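Local coordinates for galactose mutarotase-like protein (Clostridium acetobutylicum, PDB 3OS7) that probably binds sugars and interconverts the alpha and beta anomers of aldoses such as galactose, at residues Lys5-Lys10 with Asp125-Leu130; Pro34-Asn39 with Asp64-Pro69; Lys209-Asp214 with Gly221-Pro226. One frame throughout, in Å; residues are numbered along the deposited sequence.

Contact 1 of 3, residues Lys5-Lys10 with Asp125-Leu130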
loop_
_atom_site.group_PDB
_atom_site.type_symbol
_atom_site.label_atom_id
_atom_site.label_comp_id
_atom_site.label_asym_id
_atom_site.label_seq_id
_atom_site.Cartn_x
_atom_site.Cartn_y
_atom_site.Cartn_z
ATOM N N LYS A 5 16.569 -8.280 24.254
ATOM C CA LYS A 5 15.299 -8.958 24.549
ATOM C C LYS A 5 14.162 -8.630 23.563
ATOM O O LYS A 5 13.198 -9.383 23.447
ATOM C CB LYS A 5 14.833 -8.623 25.962
ATOM N N ASP A 6 14.296 -7.515 22.843
ATOM C CA ASP A 6 13.241 -7.014 21.958
ATOM C C ASP A 6 13.513 -7.359 20.486
ATOM O O ASP A 6 12.904 -6.778 19.582
ATOM C CB ASP A 6 13.097 -5.504 22.144
ATOM C CG ASP A 6 14.350 -4.748 21.754
ATOM O OD1 ASP A 6 15.406 -5.397 21.510
ATOM O OD2 ASP A 6 14.285 -3.498 21.702
ATOM N N LEU A 7 14.416 -8.319 20.256
ATOM C CA LEU A 7 14.666 -8.840 18.932
ATOM C C LEU A 7 14.234 -10.292 18.831
ATOM O O LEU A 7 14.832 -11.152 19.460
ATOM C CB LEU A 7 16.152 -8.695 18.578
ATOM C CG LEU A 7 16.606 -9.254 17.231
ATOM C CD1 LEU A 7 16.028 -8.402 16.053
ATOM C CD2 LEU A 7 18.137 -9.270 17.215
ATOM N N TRP A 8 13.213 -10.573 18.017
ATOM C CA TRP A 8 12.692 -11.935 17.886
ATOM C C TRP A 8 11.728 -12.082 16.724
ATOM O O TRP A 8 11.220 -11.083 16.173
ATOM C CB TRP A 8 12.041 -12.424 19.198
ATOM C CG TRP A 8 11.080 -11.465 19.821
ATOM C CD1 TRP A 8 11.350 -10.567 20.808
ATOM C CD2 TRP A 8 9.700 -11.290 19.483
ATOM N NE1 TRP A 8 10.212 -9.853 21.120
ATOM C CE2 TRP A 8 9.189 -10.273 20.319
ATOM C CE3 TRP A 8 8.833 -11.918 18.569
ATOM C CZ2 TRP A 8 7.862 -9.865 20.274
ATOM C CZ3 TRP A 8 7.521 -11.504 18.520
ATOM C CH2 TRP A 8 7.056 -10.460 19.349
ATOM N N ILE A 9 11.502 -13.332 16.347
ATOM C CA ILE A 9 10.524 -13.699 15.320
ATOM C C ILE A 9 9.794 -14.915 15.842
ATOM O O ILE A 9 10.412 -15.909 16.177
ATOM C CB ILE A 9 11.165 -14.064 13.973
ATOM C CG1 ILE A 9 12.002 -12.881 13.432
ATOM C CG2 ILE A 9 10.086 -14.527 12.970
ATOM C CD1 ILE A 9 12.735 -13.197 12.119
ATOM N N LYS A 10 8.467 -14.851 15.845
ATOM C CA LYS A 10 7.610 -15.929 16.376
ATOM C C LYS A 10 6.563 -16.303 15.342
ATOM O O LYS A 10 5.838 -15.443 14.856
ATOM C CB LYS A 10 6.951 -15.492 17.677
ATOM C CG LYS A 10 6.021 -16.523 18.307
ATOM C CD LYS A 10 5.493 -16.035 19.647
ATOM C CE LYS A 10 4.672 -17.094 20.342
ATOM N NZ LYS A 10 4.226 -16.633 21.696
ATOM N N ASP A 125 19.332 -10.787 12.466
ATOM C CA ASP A 125 20.725 -10.497 12.113
ATOM C C ASP A 125 21.049 -9.070 12.425
ATOM O O ASP A 125 20.304 -8.161 12.039
ATOM C CB ASP A 125 20.982 -10.740 10.624
ATOM C CG ASP A 125 22.466 -10.594 10.248
ATOM O OD1 ASP A 125 23.341 -11.167 10.970
ATOM O OD2 ASP A 125 22.737 -9.903 9.228
ATOM N N GLN A 126 22.229 -8.913 13.026
ATOM C CA GLN A 126 22.604 -7.732 13.767
ATOM C C GLN A 126 21.455 -7.515 14.729
ATOM O O GLN A 126 21.119 -8.433 15.488
ATOM C CB GLN A 126 22.884 -6.543 12.834
ATOM C CG GLN A 126 23.697 -6.951 11.589
ATOM C CD GLN A 126 24.950 -6.107 11.361
ATOM O OE1 GLN A 126 25.368 -5.902 10.219
ATOM N NE2 GLN A 126 25.561 -5.630 12.445
ATOM N N ASP A 127 20.844 -6.336 14.683
ATOM C CA ASP A 127 19.678 -6.060 15.500
ATOM C C ASP A 127 18.445 -5.784 14.630
ATOM O O ASP A 127 17.641 -4.935 14.965
ATOM C CB ASP A 127 19.949 -4.887 16.447
ATOM C CG ASP A 127 21.076 -5.186 17.458
ATOM O OD1 ASP A 127 21.523 -6.356 17.544
ATOM O OD2 ASP A 127 21.513 -4.246 18.162
ATOM N N LYS A 128 18.308 -6.524 13.532
ATOM C CA LYS A 128 17.147 -6.425 12.632
ATOM C C LYS A 128 16.387 -7.761 12.539
ATOM O O LYS A 128 17.002 -8.818 12.630
ATOM C CB LYS A 128 17.605 -6.086 11.230
ATOM C CG LYS A 128 18.418 -4.778 11.150
ATOM C CD LYS A 128 19.072 -4.587 9.779
ATOM C CE LYS A 128 20.111 -3.461 9.820
ATOM N NZ LYS A 128 19.498 -2.159 10.240
ATOM N N ALA A 129 15.080 -7.690 12.278
ATOM C CA ALA A 129 14.271 -8.875 12.049
ATOM C C ALA A 129 13.756 -8.803 10.635
ATOM O O ALA A 129 13.136 -7.813 10.248
ATOM C CB ALA A 129 13.120 -8.989 13.071
ATOM N N LEU A 130 14.037 -9.853 9.868
ATOM C CA LEU A 130 13.666 -9.954 8.469
ATOM C C LEU A 130 12.659 -11.085 8.243
ATOM O O LEU A 130 12.887 -12.237 8.648
ATOM C CB LEU A 130 14.916 -10.185 7.604
ATOM C CG LEU A 130 14.720 -10.386 6.101
ATOM C CD1 LEU A 130 14.278 -9.104 5.467
ATOM C CD2 LEU A 130 15.981 -10.868 5.412
#
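Leu7 packs on the two-residue turn of a beta hairpin; of the two bonds that close it the shorter, Lys128 N to Asp125 O, is 3.0 Å. The return bond, Asp125 N to Lys128 O, completes the turn through Gln126 and Asp127, which joins strands 118-125 and 128-137. Leu7 and the start of strand 8-14, an outermost strand of a separate five-stranded antiparallel sheet, lie against it. Such layered antiparallel sheets are characteristic of the beta sandwich of the galactose mutarotase family. No hydrogen bond crosses the contact. The axes of strands 8-10 and 128-130 come no closer than 7.5 Å, with their directions 28° apart, so side chains bridge the gap.

Leu7 reaches over with CG anti to the backbone N (chi1 177°), and its two methyls meet different carbonyls of the turn. CD2 meets Gln126 O at 3.5 Å in the conformer given. CD1 sits 3.6 Å from Lys128 O, the carbonyl that already accepts the bond from Asp125 N. The same methyl is near Ala129 CB. Ala129 points its methyl into the contact between Leu7 and Ile9. Trp8 turns the other way, toward Arg22 and Ala24 of strand 18-25. Ile9 also touches Lys122 and Ile124 of strand 118-125. Ile9 CG1 approaches Ala129 CB at 4.1 Å, and its terminal CD1 ends 3.6 Å from Leu130 O.

Contact 2 of 3, residues Pro34-Asn39 with Asp64-Pro69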
loop_
_atom_site.group_PDB
_atom_site.type_symbol
_atom_site.label_atom_id
_atom_site.label_comp_id
_atom_site.label_asym_id
_atom_site.label_seq_id
_atom_site.Cartn_x
_atom_site.Cartn_y
_atom_site.Cartn_z
ATOM N N PRO A 34 0.404 -14.383 6.325
ATOM C CA PRO A 34 0.685 -14.947 5.003
ATOM C C PRO A 34 -0.548 -15.421 4.229
ATOM O O PRO A 34 -0.658 -15.127 3.030
ATOM C CB PRO A 34 1.655 -16.092 5.304
ATOM C CG PRO A 34 2.320 -15.679 6.574
ATOM C CD PRO A 34 1.256 -14.973 7.367
ATOM N N ASP A 35 -1.489 -16.071 4.913
ATOM C CA ASP A 35 -2.704 -16.582 4.271
ATOM C C ASP A 35 -3.629 -15.539 3.637
ATOM O O ASP A 35 -4.440 -15.887 2.785
ATOM C CB ASP A 35 -3.541 -17.370 5.274
ATOM C CG ASP A 35 -3.077 -18.823 5.420
ATOM O OD1 ASP A 35 -2.281 -19.289 4.588
ATOM O OD2 ASP A 35 -3.519 -19.490 6.368
ATOM N N VAL A 36 -3.532 -14.279 4.071
ATOM C CA VAL A 36 -4.290 -13.211 3.448
ATOM C C VAL A 36 -3.336 -12.091 2.950
ATOM O O VAL A 36 -3.064 -11.108 3.641
ATOM C CB VAL A 36 -5.399 -12.661 4.370
ATOM C CG1 VAL A 36 -6.256 -11.678 3.629
ATOM C CG2 VAL A 36 -6.293 -13.827 4.944
ATOM N N GLY A 37 -2.834 -12.268 1.744
ATOM C CA GLY A 37 -2.079 -11.209 1.066
ATOM C C GLY A 37 -0.716 -10.910 1.618
ATOM O O GLY A 37 -0.115 -9.894 1.243
ATOM N N GLY A 38 -0.191 -11.765 2.496
ATOM C CA GLY A 38 1.043 -11.413 3.218
ATOM C C GLY A 38 0.905 -10.052 3.872
ATOM O O GLY A 38 1.857 -9.265 3.926
ATOM N N ASN A 39 -0.284 -9.794 4.425
ATOM C CA ASN A 39 -0.619 -8.465 4.923
ATOM C C ASN A 39 -0.007 -8.270 6.310
ATOM O O ASN A 39 -0.289 -9.032 7.229
ATOM C CB ASN A 39 -2.145 -8.323 4.951
ATOM C CG ASN A 39 -2.612 -6.901 5.233
ATOM O OD1 ASN A 39 -1.995 -6.174 6.022
ATOM N ND2 ASN A 39 -3.759 -6.523 4.631
ATOM N N ASP A 64 -14.360 -12.596 6.990
ATOM C CA ASP A 64 -14.674 -11.184 6.752
ATOM C C ASP A 64 -13.404 -10.370 6.504
ATOM O O ASP A 64 -13.431 -9.431 5.714
ATOM C CB ASP A 64 -15.454 -10.579 7.912
ATOM C CG ASP A 64 -16.844 -11.209 8.080
ATOM O OD1 ASP A 64 -17.432 -11.621 7.067
ATOM O OD2 ASP A 64 -17.325 -11.319 9.227
ATOM N N PHE A 65 -12.299 -10.772 7.135
ATOM C CA PHE A 65 -10.993 -10.202 6.821
ATOM C C PHE A 65 -10.560 -10.595 5.401
ATOM O O PHE A 65 -10.264 -9.726 4.563
ATOM C CB PHE A 65 -9.947 -10.622 7.846
ATOM C CG PHE A 65 -8.549 -10.132 7.529
ATOM C CD1 PHE A 65 -8.305 -8.780 7.272
ATOM C CD2 PHE A 65 -7.493 -11.013 7.475
ATOM C CE1 PHE A 65 -7.017 -8.329 6.982
ATOM C CE2 PHE A 65 -6.203 -10.563 7.168
ATOM C CZ PHE A 65 -5.968 -9.227 6.925
ATOM N N LYS A 66 -10.597 -11.885 5.097
ATOM C CA LYS A 66 -10.135 -12.381 3.795
ATOM C C LYS A 66 -10.933 -11.798 2.636
ATOM O O LYS A 66 -10.389 -11.580 1.550
ATOM C CB LYS A 66 -10.184 -13.903 3.742
ATOM C CG LYS A 66 -9.873 -14.510 2.362
ATOM C CD LYS A 66 -9.779 -16.034 2.400
ATOM C CE LYS A 66 -11.155 -16.706 2.446
ATOM N NZ LYS A 66 -11.070 -18.210 2.532
ATOM N N ASN A 67 -12.216 -11.546 2.870
ATOM C CA ASN A 67 -13.077 -10.977 1.836
ATOM C C ASN A 67 -12.895 -9.480 1.599
ATOM O O ASN A 67 -13.229 -8.992 0.518
ATOM C CB ASN A 67 -14.528 -11.258 2.168
ATOM C CG ASN A 67 -14.915 -12.674 1.848
ATOM O OD1 ASN A 67 -14.294 -13.330 0.989
ATOM N ND2 ASN A 67 -15.941 -13.159 2.522
ATOM N N ARG A 68 -12.347 -8.769 2.579
ATOM C CA ARG A 68 -12.080 -7.317 2.445
ATOM C C ARG A 68 -10.822 -6.924 3.236
ATOM O O ARG A 68 -10.870 -6.210 4.229
ATOM C CB ARG A 68 -13.286 -6.516 2.908
ATOM C CG ARG A 68 -13.297 -5.104 2.372
ATOM C CD ARG A 68 -14.221 -4.253 3.189
ATOM N NE ARG A 68 -14.332 -2.905 2.635
ATOM C CZ ARG A 68 -14.966 -1.918 3.244
ATOM N NH1 ARG A 68 -15.521 -2.122 4.423
ATOM N NH2 ARG A 68 -15.003 -0.720 2.695
ATOM N N PRO A 69 -9.662 -7.393 2.780
ATOM C CA PRO A 69 -8.442 -7.118 3.551
ATOM C C PRO A 69 -7.887 -5.729 3.281
ATOM O O PRO A 69 -7.030 -5.217 4.045
ATOM C CB PRO A 69 -7.488 -8.210 3.054
ATOM C CG PRO A 69 -7.896 -8.422 1.656
ATOM C CD PRO A 69 -9.406 -8.328 1.679
#
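The turn between strands 28-33 and 39-45 carries a G1 beta bulge, in which Gly38 and Asn39 both face Ile33. It packs on Phe65 and Lys66 of the short helix 62-67, and on Pro69. Gly37 and Gly38 both have positive phi, a conformation glycine adopts easily. The bond from Asn39 N to Val36 O (3.2 Å) closes the turn.

Val36 carries most of the contact, pointing into the angle between Phe65, Lys66 and Pro69. Its CB lies 3.6 Å from Phe65 CE2 and meets the ring obliquely. CG1, anti to the backbone N (chi1 -173°), reaches Pro69 CB at 3.7 Å. CG2 touches Lys66 CB at 4.1 Å. The ring of Phe65 also meets that of Trp15, the two planes about 20° apart. Asn39 crosses the same Phe65 ring at a slant, its ND2 4.2 Å from Phe65 CZ and the amide plane turned 53° from the ring plane.

The Asn39 amide is buried but satisfied beyond the contact: OD1 accepts from Leu74 N and ND2 donates to Tyr72 O. Lys66 O likewise accepts from Asn114 ND2. No hydrogen bond joins the two segments, so turn and helix meet mainly through apolar packing, while the Asn39 amide and Lys66 O bond to residues outside both segments.

Contact 3 of 3, residues Lys209-Asp214 with Gly221-Pro226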
loop_
_atom_site.group_PDB
_atom_site.type_symbol
_atom_site.label_atom_id
_atom_site.label_comp_id
_atom_site.label_asym_id
_atom_site.label_seq_id
_atom_site.Cartn_x
_atom_site.Cartn_y
_atom_site.Cartn_z
ATOM N N LYS A 209 0.609 17.148 -8.774
ATOM C CA LYS A 209 -0.646 17.616 -9.345
ATOM C C LYS A 209 -1.813 16.756 -8.869
ATOM O O LYS A 209 -1.648 15.583 -8.507
ATOM C CB LYS A 209 -0.590 17.608 -10.894
ATOM C CG LYS A 209 0.496 18.524 -11.463
ATOM C CD LYS A 209 0.348 18.729 -12.934
ATOM C CE LYS A 209 0.959 17.589 -13.704
ATOM N NZ LYS A 209 0.661 17.680 -15.162
ATOM N N PHE A 210 -2.983 17.376 -8.852
ATOM C CA PHE A 210 -4.253 16.692 -8.670
ATOM C C PHE A 210 -4.777 16.194 -10.030
ATOM O O PHE A 210 -4.701 16.922 -11.025
ATOM C CB PHE A 210 -5.226 17.691 -8.060
ATOM C CG PHE A 210 -6.628 17.183 -7.942
ATOM C CD1 PHE A 210 -6.932 16.211 -7.026
ATOM C CD2 PHE A 210 -7.641 17.682 -8.761
ATOM C CE1 PHE A 210 -8.205 15.739 -6.885
ATOM C CE2 PHE A 210 -8.942 17.206 -8.637
ATOM C CZ PHE A 210 -9.221 16.218 -7.676
ATOM N N TRP A 211 -5.363 14.995 -10.054
ATOM C CA TRP A 211 -5.888 14.375 -11.289
ATOM C C TRP A 211 -7.382 14.153 -11.110
ATOM O O TRP A 211 -7.820 13.432 -10.192
ATOM C CB TRP A 211 -5.150 13.069 -11.584
ATOM C CG TRP A 211 -3.724 13.326 -11.896
ATOM C CD1 TRP A 211 -2.715 13.585 -10.994
ATOM C CD2 TRP A 211 -3.131 13.414 -13.189
ATOM N NE1 TRP A 211 -1.537 13.813 -11.648
ATOM C CE2 TRP A 211 -1.751 13.716 -12.996
ATOM C CE3 TRP A 211 -3.618 13.259 -14.500
ATOM C CZ2 TRP A 211 -0.874 13.871 -14.044
ATOM C CZ3 TRP A 211 -2.706 13.397 -15.572
ATOM C CH2 TRP A 211 -1.361 13.701 -15.329
ATOM N N LYS A 212 -8.164 14.829 -11.948
ATOM C CA LYS A 212 -9.604 14.735 -11.884
ATOM C C LYS A 212 -10.066 13.331 -12.253
ATOM O O LYS A 212 -9.534 12.708 -13.175
ATOM C CB LYS A 212 -10.224 15.744 -12.857
ATOM C CG LYS A 212 -11.754 15.898 -12.797
ATOM C CD LYS A 212 -12.220 17.037 -13.750
ATOM C CE LYS A 212 -13.751 17.041 -13.957
ATOM N NZ LYS A 212 -14.265 18.314 -14.549
ATOM N N GLN A 213 -11.084 12.874 -11.546
ATOM C CA GLN A 213 -11.775 11.634 -11.866
ATOM C C GLN A 213 -13.231 11.878 -12.317
ATOM O O GLN A 213 -13.871 12.826 -11.874
ATOM C CB GLN A 213 -11.745 10.703 -10.654
ATOM C CG GLN A 213 -10.336 10.137 -10.381
ATOM C CD GLN A 213 -10.245 9.434 -9.064
ATOM O OE1 GLN A 213 -9.895 10.045 -8.063
ATOM N NE2 GLN A 213 -10.611 8.135 -9.043
ATOM N N ASP A 214 -13.719 11.006 -13.202
ATOM C CA ASP A 214 -15.090 11.066 -13.716
ATOM C C ASP A 214 -16.042 10.307 -12.787
ATOM O O ASP A 214 -15.654 9.879 -11.702
ATOM C CB ASP A 214 -15.175 10.604 -15.203
ATOM C CG ASP A 214 -14.892 9.100 -15.429
ATOM O OD1 ASP A 214 -14.869 8.300 -14.471
ATOM O OD2 ASP A 214 -14.690 8.717 -16.618
ATOM N N GLY A 221 -7.808 12.408 -17.386
ATOM C CA GLY A 221 -6.549 12.757 -18.044
ATOM C C GLY A 221 -6.110 14.190 -17.803
ATOM O O GLY A 221 -4.989 14.551 -18.153
ATOM N N GLU A 222 -6.977 14.988 -17.186
ATOM C CA GLU A 222 -6.674 16.362 -16.847
ATOM C C GLU A 222 -6.003 16.400 -15.491
ATOM O O GLU A 222 -6.422 15.707 -14.565
ATOM C CB GLU A 222 -7.948 17.179 -16.714
ATOM C CG GLU A 222 -8.824 17.291 -17.934
ATOM C CD GLU A 222 -10.228 17.748 -17.534
ATOM O OE1 GLU A 222 -11.049 16.918 -17.036
ATOM O OE2 GLU A 222 -10.482 18.958 -17.660
ATOM N N SER A 223 -4.969 17.217 -15.380
ATOM C CA SER A 223 -4.260 17.425 -14.131
ATOM C C SER A 223 -4.198 18.915 -13.776
ATOM O O SER A 223 -4.264 19.779 -14.647
ATOM C CB SER A 223 -2.858 16.868 -14.240
ATOM O OG SER A 223 -2.129 17.571 -15.239
ATOM N N PHE A 224 -4.117 19.204 -12.492
ATOM C CA PHE A 224 -4.196 20.577 -11.995
ATOM C C PHE A 224 -3.239 20.814 -10.861
ATOM O O PHE A 224 -2.963 19.900 -10.071
ATOM C CB PHE A 224 -5.600 20.881 -11.489
ATOM C CG PHE A 224 -6.674 20.629 -12.496
ATOM C CD1 PHE A 224 -7.157 21.667 -13.275
ATOM C CD2 PHE A 224 -7.183 19.369 -12.679
ATOM C CE1 PHE A 224 -8.143 21.450 -14.209
ATOM C CE2 PHE A 224 -8.180 19.142 -13.626
ATOM C CZ PHE A 224 -8.657 20.198 -14.381
ATOM N N ALA A 225 -2.757 22.063 -10.743
ATOM C CA ALA A 225 -2.031 22.486 -9.568
ATOM C C ALA A 225 -2.979 22.323 -8.353
ATOM O O ALA A 225 -4.171 22.559 -8.482
ATOM C CB ALA A 225 -1.566 23.962 -9.717
ATOM N N PRO A 226 -2.442 21.958 -7.178
ATOM C CA PRO A 226 -3.274 21.860 -5.973
ATOM C C PRO A 226 -4.041 23.149 -5.740
ATOM O O PRO A 226 -3.487 24.224 -5.947
ATOM C CB PRO A 226 -2.267 21.620 -4.850
ATOM C CG PRO A 226 -1.078 20.942 -5.570
ATOM C CD PRO A 226 -1.026 21.626 -6.908
HETATM O O HOH W 1 -1.042 20.208 -15.288
HETATM O O HOH W 2 -7.226 13.001 -14.581
HETATM O O HOH W 3 -13.832 16.849 -17.254
#
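Trp211 and Ser223 form the tight part of an antiparallel strand pair, 201-213 with 222-224, within the beta-rich fold of the mutarotase family. They are a non-hydrogen-bonded pair. Ser223 CB stands over the middle of the six-membered ring of Trp211, 3.4 Å from its centroid and 3° off the normal, a CH-pi contact. The indole is fixed from outside as well. Its NE1 bonds to Ser250 OG, and its ring meets Tyr285 edge-to-face. Ser223 OG sits between the backbone N and the carbonyl carbon (chi1 63°). There it accepts a bond of 2.8 Å from Lys209 NZ, whose chain bends at chi3. Water 1 takes a second bond from the same ammonium group.

The next pair, Phe210 with Phe224, is hydrogen-bonded in both directions. Phe210 N to Phe224 O and Phe224 N to Phe210 O each measure 2.8 Å. Phe224 CD2 meets the Phe210 ring obliquely, 4.3 Å from Phe210 CD2.

Toward Lys212 and Glu222 the pairing slackens. Lys212 N to Glu222 O is stretched to 3.3 Å. Water 2 enters beside it, donating to Lys212 O and Glu222 O and accepting from Gly221 N, so it links these three atoms beside the long direct bond. On this exposed side the chains of Lys212 and Glu222 run alongside each other. Their charges do not form a salt bridge, with Lys212 NZ 4.3 Å from Glu222 OE1. That oxygen also bonds to Thr220 OG1. Water 3 spans the charged ends, accepting from Lys212 NZ and donating to Glu222 OE1, the latter bond 2.8 Å.

In the fold
Contacts 1 and 2 both involve the N-terminal five-stranded antiparallel sheet. Contact 1 uses one of its outermost strands, 8-14, and contact 2 the turn between strands 28-33 and 39-45. Their centres lie about 25 Å apart. Along the chain, both segments of contact 2 fall between those of contact 1. Contact 3 comes later and lies across the chain's centre, its own centre about 44 Å from that of contact 1 and about 32 Å from that of contact 2. Contacts 1 and 2 thus pack the N-terminal sheet on the hairpin of strands 118-125 and 128-137 and on helix 62-67, while contact 3 pairs strands close in sequence on the opposite side of the centre.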